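Spore coat polysaccharide biosynthesis protein SpsE (Bacillus subtilis, PDB 1VLI) probably acts as an N-acylneuraminate-9-phosphate synthase-like enzyme in the pathway that makes the spore coat polysaccharide. Local coordinates at residues 27-32 and 278-283; 54-59 and 271-276; 210-215 and 219-224; 223-228 and 232-237. All coordinates share one frame; numbering follows the deposited sequence.

Contact 1: 27-32 and 278-283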
loop_
_atom_site.group_PDB
_atom_site.type_symbol
_atom_site.label_atom_id
_atom_site.label_comp_id
_atom_site.label_asym_id
_atom_site.label_seq_id
_atom_site.Cartn_x
_atom_site.Cartn_y
_atom_site.Cartn_z
ATOM N N ALA A 27 20.995 -8.190 0.026
ATOM C CA ALA A 27 20.239 -8.508 -1.167
ATOM C C ALA A 27 20.180 -7.301 -2.116
ATOM O O ALA A 27 20.235 -6.151 -1.652
ATOM C CB ALA A 27 18.825 -8.935 -0.771
ATOM N N PRO A 28 20.017 -7.554 -3.423
ATOM C CA PRO A 28 19.772 -6.477 -4.399
ATOM C C PRO A 28 18.478 -5.715 -4.068
ATOM O O PRO A 28 17.559 -6.304 -3.495
ATOM C CB PRO A 28 19.572 -7.239 -5.723
ATOM C CG PRO A 28 20.186 -8.568 -5.501
ATOM C CD PRO A 28 20.015 -8.894 -4.060
ATOM N N VAL A 29 18.405 -4.424 -4.411
ATOM C CA VAL A 29 17.167 -3.664 -4.258
ATOM C C VAL A 29 16.041 -4.369 -5.016
ATOM O O VAL A 29 16.239 -4.821 -6.138
ATOM C CB VAL A 29 17.335 -2.184 -4.702
ATOM C CG1 VAL A 29 15.995 -1.403 -4.569
ATOM C CG2 VAL A 29 18.401 -1.492 -3.821
ATOM N N PHE A 30 14.877 -4.493 -4.380
ATOM C CA PHE A 30 13.716 -5.158 -4.989
ATOM C C PHE A 30 12.858 -4.093 -5.669
ATOM O O PHE A 30 12.316 -3.172 -4.994
ATOM C CB PHE A 30 12.920 -5.915 -3.920
ATOM C CG PHE A 30 11.838 -6.801 -4.477
ATOM C CD1 PHE A 30 12.114 -8.094 -4.907
ATOM C CD2 PHE A 30 10.532 -6.337 -4.545
ATOM C CE1 PHE A 30 11.080 -8.915 -5.449
ATOM C CE2 PHE A 30 9.514 -7.116 -5.037
ATOM C CZ PHE A 30 9.792 -8.428 -5.516
ATOM N N ILE A 31 12.754 -4.208 -7.000
ATOM C CA ILE A 31 12.088 -3.182 -7.828
ATOM C C ILE A 31 10.711 -3.580 -8.283
ATOM O O ILE A 31 10.524 -4.613 -8.972
ATOM C CB ILE A 31 12.951 -2.757 -9.052
ATOM C CG1 ILE A 31 14.351 -2.383 -8.622
ATOM C CG2 ILE A 31 12.286 -1.599 -9.808
ATOM C CD1 ILE A 31 15.337 -2.223 -9.737
ATOM N N ILE A 32 9.743 -2.741 -7.913
ATOM C CA ILE A 32 8.327 -2.979 -8.220
ATOM C C ILE A 32 7.868 -1.988 -9.282
ATOM O O ILE A 32 7.816 -0.775 -9.031
ATOM C CB ILE A 32 7.516 -2.809 -6.979
ATOM C CG1 ILE A 32 8.058 -3.687 -5.849
ATOM C CG2 ILE A 32 6.047 -3.111 -7.183
ATOM C CD1 ILE A 32 7.497 -3.266 -4.442
ATOM N N LYS A 278 23.385 0.562 -10.968
ATOM C CA LYS A 278 24.697 1.185 -11.038
ATOM C C LYS A 278 25.034 1.758 -9.677
ATOM O O LYS A 278 26.156 1.573 -9.185
ATOM C CB LYS A 278 24.706 2.286 -12.106
ATOM C CG LYS A 278 25.936 3.213 -12.092
ATOM C CD LYS A 278 25.689 4.365 -13.059
ATOM C CE LYS A 278 26.954 4.716 -13.784
ATOM N NZ LYS A 278 27.130 3.704 -14.878
ATOM N N THR A 279 24.065 2.455 -9.082
ATOM C CA THR A 279 24.212 3.043 -7.771
ATOM C C THR A 279 24.560 1.952 -6.776
ATOM O O THR A 279 25.343 2.194 -5.856
ATOM C CB THR A 279 22.905 3.719 -7.359
ATOM O OG1 THR A 279 22.632 4.789 -8.268
ATOM C CG2 THR A 279 23.021 4.409 -5.987
ATOM N N GLU A 280 24.008 0.745 -6.969
ATOM C CA GLU A 280 24.237 -0.345 -6.005
ATOM C C GLU A 280 25.672 -0.817 -6.061
ATOM O O GLU A 280 26.294 -1.045 -5.018
ATOM C CB GLU A 280 23.319 -1.535 -6.262
ATOM C CG GLU A 280 21.938 -1.463 -5.614
ATOM C CD GLU A 280 21.023 -2.579 -6.108
ATOM O OE1 GLU A 280 20.663 -2.583 -7.302
ATOM O OE2 GLU A 280 20.654 -3.457 -5.300
ATOM N N ALA A 281 26.170 -0.957 -7.293
ATOM C CA ALA A 281 27.526 -1.417 -7.581
ATOM C C ALA A 281 28.589 -0.349 -7.244
ATOM O O ALA A 281 29.791 -0.697 -6.909
ATOM C CB ALA A 281 27.644 -1.867 -9.066
ATOM N N GLU A 282 28.151 0.935 -7.362
ATOM C CA GLU A 282 29.007 2.059 -6.959
ATOM C C GLU A 282 29.206 2.015 -5.466
ATOM O O GLU A 282 30.305 2.284 -4.968
ATOM C CB GLU A 282 28.375 3.389 -7.364
ATOM C CG GLU A 282 28.800 3.769 -8.904
ATOM C CD GLU A 282 28.072 5.082 -9.283
ATOM O OE1 GLU A 282 26.960 5.621 -8.411
ATOM O OE2 GLU A 282 28.628 5.588 -10.488
ATOM N N LEU A 283 28.140 1.675 -4.749
ATOM C CA LEU A 283 28.203 1.558 -3.293
ATOM C C LEU A 283 29.131 0.413 -2.887
ATOM O O LEU A 283 29.950 0.559 -1.974
ATOM C CB LEU A 283 26.811 1.350 -2.719
ATOM C CG LEU A 283 25.948 2.601 -2.553
ATOM C CD1 LEU A 283 24.482 2.262 -2.617
ATOM C CD2 LEU A 283 26.263 3.347 -1.223
#

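Contact 2: 54-59 and 271-276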
loop_
_atom_site.group_PDB
_atom_site.type_symbol
_atom_site.label_atom_id
_atom_site.label_comp_id
_atom_site.label_asym_id
_atom_site.label_seq_id
_atom_site.Cartn_x
_atom_site.Cartn_y
_atom_site.Cartn_z
ATOM N N ALA A 54 9.456 -6.413 -17.519
ATOM C CA ALA A 54 10.443 -7.453 -17.722
ATOM C C ALA A 54 11.655 -6.943 -18.472
ATOM O O ALA A 54 12.784 -7.182 -18.046
ATOM C CB ALA A 54 9.800 -8.659 -18.507
ATOM N N GLU A 55 11.432 -6.278 -19.609
ATOM C CA GLU A 55 12.531 -5.792 -20.471
ATOM C C GLU A 55 13.346 -4.753 -19.688
ATOM O O GLU A 55 14.576 -4.681 -19.809
ATOM C CB GLU A 55 12.000 -5.195 -21.787
ATOM C CG GLU A 55 11.435 -6.220 -22.777
ATOM C CD GLU A 55 10.283 -5.688 -23.659
ATOM O OE1 GLU A 55 10.091 -4.438 -23.711
ATOM O OE2 GLU A 55 9.558 -6.520 -24.297
ATOM N N ALA A 56 12.654 -3.966 -18.866
ATOM C CA ALA A 56 13.322 -3.014 -17.972
ATOM C C ALA A 56 14.177 -3.651 -16.850
ATOM O O ALA A 56 15.029 -2.975 -16.259
ATOM C CB ALA A 56 12.312 -2.060 -17.390
ATOM N N GLY A 57 13.935 -4.929 -16.546
ATOM C CA GLY A 57 14.663 -5.621 -15.470
ATOM C C GLY A 57 14.114 -5.332 -14.061
ATOM O O GLY A 57 14.849 -5.380 -13.071
ATOM N N ALA A 58 12.828 -5.016 -13.971
ATOM C CA ALA A 58 12.124 -4.950 -12.704
ATOM C C ALA A 58 11.943 -6.346 -12.092
ATOM O O ALA A 58 11.998 -7.362 -12.800
ATOM C CB ALA A 58 10.803 -4.266 -12.900
ATOM N N ASP A 59 11.728 -6.393 -10.784
ATOM C CA ASP A 59 11.577 -7.652 -10.063
ATOM C C ASP A 59 10.139 -8.093 -10.005
ATOM O O ASP A 59 9.835 -9.289 -9.943
ATOM C CB ASP A 59 12.080 -7.484 -8.631
ATOM C CG ASP A 59 13.570 -7.413 -8.574
ATOM O OD1 ASP A 59 14.192 -8.422 -8.998
ATOM O OD2 ASP A 59 14.209 -6.395 -8.172
ATOM N N GLU A 271 15.729 2.806 -17.716
ATOM C CA GLU A 271 16.672 3.829 -17.306
ATOM C C GLU A 271 16.771 3.909 -15.771
ATOM O O GLU A 271 17.882 3.909 -15.229
ATOM C CB GLU A 271 16.235 5.157 -17.918
ATOM C CG GLU A 271 17.100 6.359 -17.609
ATOM C CD GLU A 271 16.569 7.628 -18.260
ATOM O OE1 GLU A 271 15.896 7.523 -19.319
ATOM O OE2 GLU A 271 16.835 8.736 -17.717
HETATM N N MSE A 272 15.618 3.956 -15.087
HETATM C CA MSE A 272 15.569 3.912 -13.623
HETATM C C MSE A 272 16.288 2.698 -13.061
HETATM O O MSE A 272 17.129 2.834 -12.171
HETATM C CB MSE A 272 14.146 3.911 -13.094
HETATM C CG MSE A 272 14.113 4.074 -11.557
HETATM SE SE MSE A 272 12.365 3.755 -10.792
HETATM C CE MSE A 272 12.150 1.680 -11.201
ATOM N N VAL A 273 15.931 1.520 -13.571
ATOM C CA VAL A 273 16.535 0.242 -13.167
ATOM C C VAL A 273 18.056 0.266 -13.318
ATOM O O VAL A 273 18.778 -0.114 -12.389
ATOM C CB VAL A 273 15.904 -0.972 -13.936
ATOM C CG1 VAL A 273 16.625 -2.273 -13.594
ATOM C CG2 VAL A 273 14.376 -1.099 -13.615
ATOM N N ASP A 274 18.538 0.730 -14.472
ATOM C CA ASP A 274 19.961 0.859 -14.704
ATOM C C ASP A 274 20.584 1.877 -13.718
ATOM O O ASP A 274 21.664 1.648 -13.167
ATOM C CB ASP A 274 20.243 1.254 -16.164
ATOM C CG ASP A 274 19.832 0.160 -17.190
ATOM O OD1 ASP A 274 19.560 -1.004 -16.803
ATOM O OD2 ASP A 274 19.763 0.389 -18.430
ATOM N N GLY A 275 19.909 2.999 -13.499
ATOM C CA GLY A 275 20.322 3.924 -12.442
ATOM C C GLY A 275 20.508 3.242 -11.084
ATOM O O GLY A 275 21.584 3.338 -10.474
ATOM N N ILE A 276 19.462 2.546 -10.622
ATOM C CA ILE A 276 19.482 1.837 -9.330
ATOM C C ILE A 276 20.627 0.829 -9.257
ATOM O O ILE A 276 21.327 0.760 -8.243
ATOM C CB ILE A 276 18.124 1.121 -9.057
ATOM C CG1 ILE A 276 17.074 2.118 -8.590
ATOM C CG2 ILE A 276 18.266 0.043 -7.986
ATOM C CD1 ILE A 276 15.669 1.759 -9.032
#

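Contact 3: 210-215 and 219-224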
loop_
_atom_site.group_PDB
_atom_site.type_symbol
_atom_site.label_atom_id
_atom_site.label_comp_id
_atom_site.label_asym_id
_atom_site.label_seq_id
_atom_site.Cartn_x
_atom_site.Cartn_y
_atom_site.Cartn_z
ATOM N N PRO A 210 16.601 6.435 6.360
ATOM C CA PRO A 210 17.471 6.076 7.506
ATOM C C PRO A 210 16.861 6.182 8.893
ATOM O O PRO A 210 17.143 5.330 9.731
ATOM C CB PRO A 210 18.723 6.982 7.360
ATOM C CG PRO A 210 18.393 7.975 6.337
ATOM C CD PRO A 210 17.283 7.374 5.445
HETATM N N MSE A 211 16.013 7.175 9.142
HETATM C CA MSE A 211 15.342 7.287 10.424
HETATM C C MSE A 211 14.497 6.031 10.677
HETATM O O MSE A 211 14.633 5.383 11.724
HETATM C CB MSE A 211 14.443 8.518 10.426
HETATM C CG MSE A 211 13.819 8.834 11.754
HETATM SE SE MSE A 211 12.193 7.874 12.094
HETATM C CE MSE A 211 10.941 8.807 10.790
ATOM N N LEU A 212 13.620 5.676 9.730
ATOM C CA LEU A 212 12.830 4.437 9.892
ATOM C C LEU A 212 13.688 3.190 10.052
ATOM O O LEU A 212 13.363 2.311 10.817
ATOM C CB LEU A 212 11.827 4.220 8.759
ATOM C CG LEU A 212 10.716 5.255 8.669
ATOM C CD1 LEU A 212 9.884 4.957 7.452
ATOM C CD2 LEU A 212 9.843 5.366 9.983
ATOM N N ALA A 213 14.797 3.129 9.364
ATOM C CA ALA A 213 15.622 1.923 9.390
ATOM C C ALA A 213 16.252 1.710 10.767
ATOM O O ALA A 213 16.329 0.586 11.277
ATOM C CB ALA A 213 16.710 1.997 8.310
ATOM N N ALA A 214 16.722 2.798 11.370
ATOM C CA ALA A 214 17.224 2.723 12.721
ATOM C C ALA A 214 16.075 2.468 13.675
ATOM O O ALA A 214 16.193 1.635 14.564
ATOM C CB ALA A 214 18.007 3.993 13.088
ATOM N N ALA A 215 14.936 3.123 13.459
ATOM C CA ALA A 215 13.780 2.965 14.374
ATOM C C ALA A 215 13.169 1.565 14.389
ATOM O O ALA A 215 12.667 1.140 15.433
ATOM C CB ALA A 215 12.682 4.046 14.120
ATOM N N ALA A 219 12.760 -4.392 10.389
ATOM C CA ALA A 219 11.954 -4.188 9.195
ATOM C C ALA A 219 12.931 -3.891 8.068
ATOM O O ALA A 219 14.077 -3.464 8.337
ATOM C CB ALA A 219 11.006 -3.055 9.389
ATOM N N VAL A 220 12.507 -4.182 6.826
ATOM C CA VAL A 220 13.208 -3.744 5.624
ATOM C C VAL A 220 12.496 -2.497 5.140
ATOM O O VAL A 220 11.277 -2.505 5.036
ATOM C CB VAL A 220 13.143 -4.798 4.464
ATOM C CG1 VAL A 220 14.015 -4.322 3.318
ATOM C CG2 VAL A 220 13.581 -6.173 4.948
ATOM N N ILE A 221 13.242 -1.453 4.796
ATOM C CA ILE A 221 12.646 -0.144 4.452
ATOM C C ILE A 221 12.769 0.146 2.956
ATOM O O ILE A 221 13.855 0.024 2.391
ATOM C CB ILE A 221 13.325 1.017 5.274
ATOM C CG1 ILE A 221 13.274 0.750 6.783
ATOM C CG2 ILE A 221 12.638 2.369 5.030
ATOM C CD1 ILE A 221 11.972 1.025 7.394
ATOM N N GLY A 222 11.662 0.535 2.321
ATOM C CA GLY A 222 11.706 1.030 0.935
ATOM C C GLY A 222 11.191 2.441 0.700
ATOM O O GLY A 222 11.039 3.275 1.654
ATOM N N PHE A 223 10.956 2.727 -0.573
ATOM C CA PHE A 223 10.446 4.017 -1.036
ATOM C C PHE A 223 9.516 3.826 -2.237
ATOM O O PHE A 223 9.958 3.337 -3.274
ATOM C CB PHE A 223 11.638 4.872 -1.456
ATOM C CG PHE A 223 11.284 6.242 -1.975
ATOM C CD1 PHE A 223 10.519 7.125 -1.211
ATOM C CD2 PHE A 223 11.803 6.687 -3.195
ATOM C CE1 PHE A 223 10.213 8.419 -1.668
ATOM C CE2 PHE A 223 11.504 7.980 -3.676
ATOM C CZ PHE A 223 10.717 8.856 -2.904
ATOM N N SER A 224 8.236 4.187 -2.100
ATOM C CA SER A 224 7.372 4.309 -3.286
ATOM C C SER A 224 7.492 5.735 -3.782
ATOM O O SER A 224 7.188 6.685 -3.046
ATOM C CB SER A 224 5.914 3.976 -3.008
ATOM O OG SER A 224 5.822 2.833 -2.180
HETATM O O HOH W 1 15.788 -1.308 9.125
#

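Contact 4: 223-228 and 232-237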
loop_
_atom_site.group_PDB
_atom_site.type_symbol
_atom_site.label_atom_id
_atom_site.label_comp_id
_atom_site.label_asym_id
_atom_site.label_seq_id
_atom_site.Cartn_x
_atom_site.Cartn_y
_atom_site.Cartn_z
ATOM N N PHE A 223 10.956 2.727 -0.573
ATOM C CA PHE A 223 10.446 4.017 -1.036
ATOM C C PHE A 223 9.516 3.826 -2.237
ATOM O O PHE A 223 9.958 3.337 -3.274
ATOM C CB PHE A 223 11.638 4.872 -1.456
ATOM C CG PHE A 223 11.284 6.242 -1.975
ATOM C CD1 PHE A 223 10.519 7.125 -1.211
ATOM C CD2 PHE A 223 11.803 6.687 -3.195
ATOM C CE1 PHE A 223 10.213 8.419 -1.668
ATOM C CE2 PHE A 223 11.504 7.980 -3.676
ATOM C CZ PHE A 223 10.717 8.856 -2.904
ATOM N N SER A 224 8.236 4.187 -2.100
ATOM C CA SER A 224 7.372 4.309 -3.286
ATOM C C SER A 224 7.492 5.735 -3.782
ATOM O O SER A 224 7.188 6.685 -3.046
ATOM C CB SER A 224 5.914 3.976 -3.008
ATOM O OG SER A 224 5.822 2.833 -2.180
ATOM N N ASP A 225 7.938 5.854 -5.034
ATOM C CA ASP A 225 8.301 7.115 -5.638
ATOM C C ASP A 225 7.191 7.658 -6.506
ATOM O O ASP A 225 6.826 7.035 -7.503
ATOM C CB ASP A 225 9.581 6.932 -6.451
ATOM C CG ASP A 225 10.145 8.245 -6.961
ATOM O OD1 ASP A 225 9.701 9.327 -6.518
ATOM O OD2 ASP A 225 11.057 8.291 -7.808
ATOM N N HIS A 226 6.659 8.817 -6.129
ATOM C CA HIS A 226 5.610 9.478 -6.898
ATOM C C HIS A 226 6.081 10.693 -7.697
ATOM O O HIS A 226 5.271 11.396 -8.299
ATOM C CB HIS A 226 4.430 9.864 -6.004
ATOM C CG HIS A 226 3.614 8.698 -5.552
ATOM N ND1 HIS A 226 3.112 8.589 -4.275
ATOM C CD2 HIS A 226 3.227 7.576 -6.205
ATOM C CE1 HIS A 226 2.442 7.457 -4.163
ATOM N NE2 HIS A 226 2.501 6.822 -5.319
ATOM N N SER A 227 7.386 10.932 -7.705
ATOM C CA SER A 227 7.984 12.019 -8.473
ATOM C C SER A 227 8.179 11.628 -9.930
ATOM O O SER A 227 8.370 10.449 -10.242
ATOM C CB SER A 227 9.341 12.370 -7.892
ATOM O OG SER A 227 10.289 11.367 -8.218
ATOM N N GLU A 228 8.175 12.641 -10.795
ATOM C CA GLU A 228 8.226 12.498 -12.251
ATOM C C GLU A 228 9.541 11.948 -12.806
ATOM O O GLU A 228 9.545 11.034 -13.636
ATOM C CB GLU A 228 7.955 13.850 -12.921
ATOM C CG GLU A 228 6.534 14.376 -12.781
ATOM C CD GLU A 228 6.232 15.463 -13.801
ATOM O OE1 GLU A 228 6.208 15.140 -15.008
ATOM O OE2 GLU A 228 6.017 16.632 -13.407
ATOM N N GLU A 232 16.451 10.609 -10.273
ATOM C CA GLU A 232 17.024 11.384 -9.160
ATOM C C GLU A 232 16.575 10.935 -7.761
ATOM O O GLU A 232 17.418 10.708 -6.900
ATOM C CB GLU A 232 16.967 12.907 -9.376
ATOM C CG GLU A 232 15.723 13.630 -8.889
ATOM C CD GLU A 232 15.975 15.119 -8.728
ATOM O OE1 GLU A 232 17.147 15.486 -8.552
ATOM O OE2 GLU A 232 15.012 15.918 -8.781
ATOM N N ALA A 233 15.268 10.747 -7.552
ATOM C CA ALA A 233 14.806 10.276 -6.258
ATOM C C ALA A 233 15.000 8.762 -6.033
ATOM O O ALA A 233 15.391 8.395 -4.917
ATOM C CB ALA A 233 13.382 10.710 -5.974
ATOM N N PRO A 234 14.711 7.882 -7.028
ATOM C CA PRO A 234 15.044 6.444 -6.867
ATOM C C PRO A 234 16.512 6.199 -6.430
ATOM O O PRO A 234 16.748 5.521 -5.432
ATOM C CB PRO A 234 14.710 5.802 -8.259
ATOM C CG PRO A 234 13.623 6.710 -8.835
ATOM C CD PRO A 234 14.016 8.145 -8.303
ATOM N N CYS A 235 17.475 6.759 -7.146
ATOM C CA CYS A 235 18.880 6.554 -6.824
ATOM C C CYS A 235 19.319 7.181 -5.495
ATOM O O CYS A 235 20.092 6.580 -4.751
ATOM C CB CYS A 235 19.763 7.100 -7.936
ATOM S SG CYS A 235 19.650 6.109 -9.443
ATOM N N ALA A 236 18.831 8.381 -5.198
ATOM C CA ALA A 236 19.173 9.037 -3.931
ATOM C C ALA A 236 18.648 8.168 -2.788
ATOM O O ALA A 236 19.356 7.906 -1.838
ATOM C CB ALA A 236 18.599 10.426 -3.883
ATOM N N ALA A 237 17.426 7.667 -2.922
ATOM C CA ALA A 237 16.830 6.760 -1.929
ATOM C C ALA A 237 17.692 5.516 -1.700
ATOM O O ALA A 237 17.953 5.146 -0.539
ATOM C CB ALA A 237 15.433 6.356 -2.351
HETATM O O HOH W 2 12.915 11.321 -9.124
#

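Contact 1: 27-32 and 278-283
Glu280 reaches out from its helix and grips the backbone of Val29. Its side chain runs extended beyond CG and carries the carboxylate across to the chain just ahead of strand 30-36. OE2 accepts from Val29 N at 2.6 Å, and the bond is nearly straight, 170° at the hydrogen. The N-H comes in on the syn side of OE2, but 34° out of the carboxylate plane. The same oxygen lies 3.3 Å from Pro28 CA. Val29 and Glu280 pass each other at a slant. CG2 of Val29 sits beside its own backbone N, and this places the methyl next to the acid, with CG2 3.3 Å from Glu280 OE2 and 3.6 Å from Glu280 CD. The fold is a TIM barrel. Strand 30-36 is the first of its eight parallel strands, and helix 266-285, which follows the eighth, here packs against the start of the first. Arg277, one turn earlier, holds the other oxygen: its NH1 forms a salt bridge with Glu280 OE1 and also bonds Val29 O. With an alanine in place of Glu280, Val29 N would probably lose this acceptor and Arg277 one of its salt-bridge partners, and the first strand would be held less firmly to the helix. Thr279 of the same turn touches Cys235 and Val238 of helix 232-239.

Contact 2: 54-59 and 271-276
The first torsion of Val273 puts CG1 anti to the backbone N (chi1 175°) and CG2 anti to the carbonyl carbon. Both methyls then meet Ala56 O, and CG1 alone goes on to Gly57 O. This joins two outer helices of the TIM barrel: 43-56, which follows the first strand, and 266-285, which follows the eighth. The oxygen of Ala56 sits opposite Val273 CA, over CB and the two methyls, and is almost equally far from all three. It is 3.2 Å from Val273 CB, 3.2 Å from Val273 CG1 and 3.3 Å from Val273 CG2. No hydrogen bond links the two segments, and the fit is by shape. CG2 also lies 4.4 Å from Ala56 CB, the one apolar side-chain pair here, and 4.2 Å from Ala58 N.

Helix 43-56 ends in a Schellman motif. Gly57 has a positive phi (81°), a value easiest for glycine, and a side chain here would point at Val273 CG1. Gly57 N bonds back to Ala54 O. The chain then turns past Val273 toward strand 60-63. Asp59, just beyond, forms salt bridges from OD1 to Lys21 and from OD2 to Arg277. Ile31 of the first strand touches both Met272, present as selenomethionine, and Val273. On the Gly57 side, Val273 CG1 stands 3.6 Å from Gly57 O.

Contact 3: 210-215 and 219-224
Helix 210-215 and strand 220-224 come nearest at Ala213 and Ile221, whose CA atoms are 6.1 Å apart, with a short turn between the segments. Ile221 carries the contact from the strand. Its CG1 is anti to the carbonyl carbon and beside the backbone N (chi1 -55°), and it meets the helix backbone 3.7 Å from Ala213 CA. The Ala213 methyl lies alongside, with CB 4.0 Å from Ile221 CG1. The second torsion is folded (chi2 -78°), which turns CD1 across the helix toward Leu212. There CD1 packs 3.5 Å from Leu212 CB and 3.8 Å from Leu212 C. The end of the isoleucine thus lies against the backbone and first side-chain carbons of the helix, and the small Ala213 side chain probably helps the two elements come this close. No direct hydrogen bond joins the segments. A water lies 2.9 Å from both Ala213 O and Ala219 O and can bridge the two carbonyls, though other acceptors nearby compete for its protons. The contact belongs to a beta-alpha-beta crossover of the TIM barrel: strand 188-193, helix 208-215, strand 220-225. Ile221 also packs on Ile190 of the preceding strand, and Leu212 on Ile170 of helix 170-181. Strand 220-225 pairs with 188-193 through Val220 and Gly222, while Ile221 is backbone hydrogen-bonded to Lys243, just ahead of strand 244-248.

Contact 4: 223-228 and 232-237
Asp225 meets Ala233 and Pro234 of helix 232-237 with its carboxylate. From CB the chain goes to CG anti to the backbone N (chi1 -172°), and CG comes 4.1 Å from Pro234 CD. OD2 lies against the proline ring, 3.0 Å from Pro234 CD, and the two side chains cross at about a right angle. OD2 is also 3.8 Å from Ala233 CB and has a salt bridge to Lys247. OD1 lies near Ala233 CB too, but turns back to its own loop. It accepts from Ser227 OG on the syn side at 2.7 Å, and from Ser227 N, above the carboxylate plane, at 3.1 Å. The second bond makes an Asx turn. With an alanine at Asp225, Ser227 would probably lose both bonds and Lys247 this salt-bridge partner, leaving the loop freer to shift. A water links Ser227 OG onward to Ala233 N. The Phe223 ring packs beside this, with CD2 3.7 Å from Ala237 CB and CE2 4.0 Å from Ala233 CB; Asp225 CA lies over one face, toward the rim. His226 binds the zinc ion with His248. Strand 223-225 and helix 232-237 run antiparallel in a beta-alpha-beta unit, and Pro234 touches Met272 of helix 266-285.

In the fold
Contacts 1 and 2 share helix 266-285 and lie about 10 Å apart, centre to centre. They are joined by a probable hydrogen bond from Asp59 N to Ile31 O, 2.8 Å. Contact 4 is about 13 Å from each of them between centres. Its Cys235 SG lies 3.5 Å from Thr279 OG1 of contact 1 and 3.4 Å from Gly275 C of contact 2. Contacts 3 and 4 share Phe223 and Ser224 and use strand 220-225 from its two ends. Contact 4 is the one that reaches the metal site: it holds the zinc ligand His226, and the side chain of Asp225 is about 9 Å from the zinc ion.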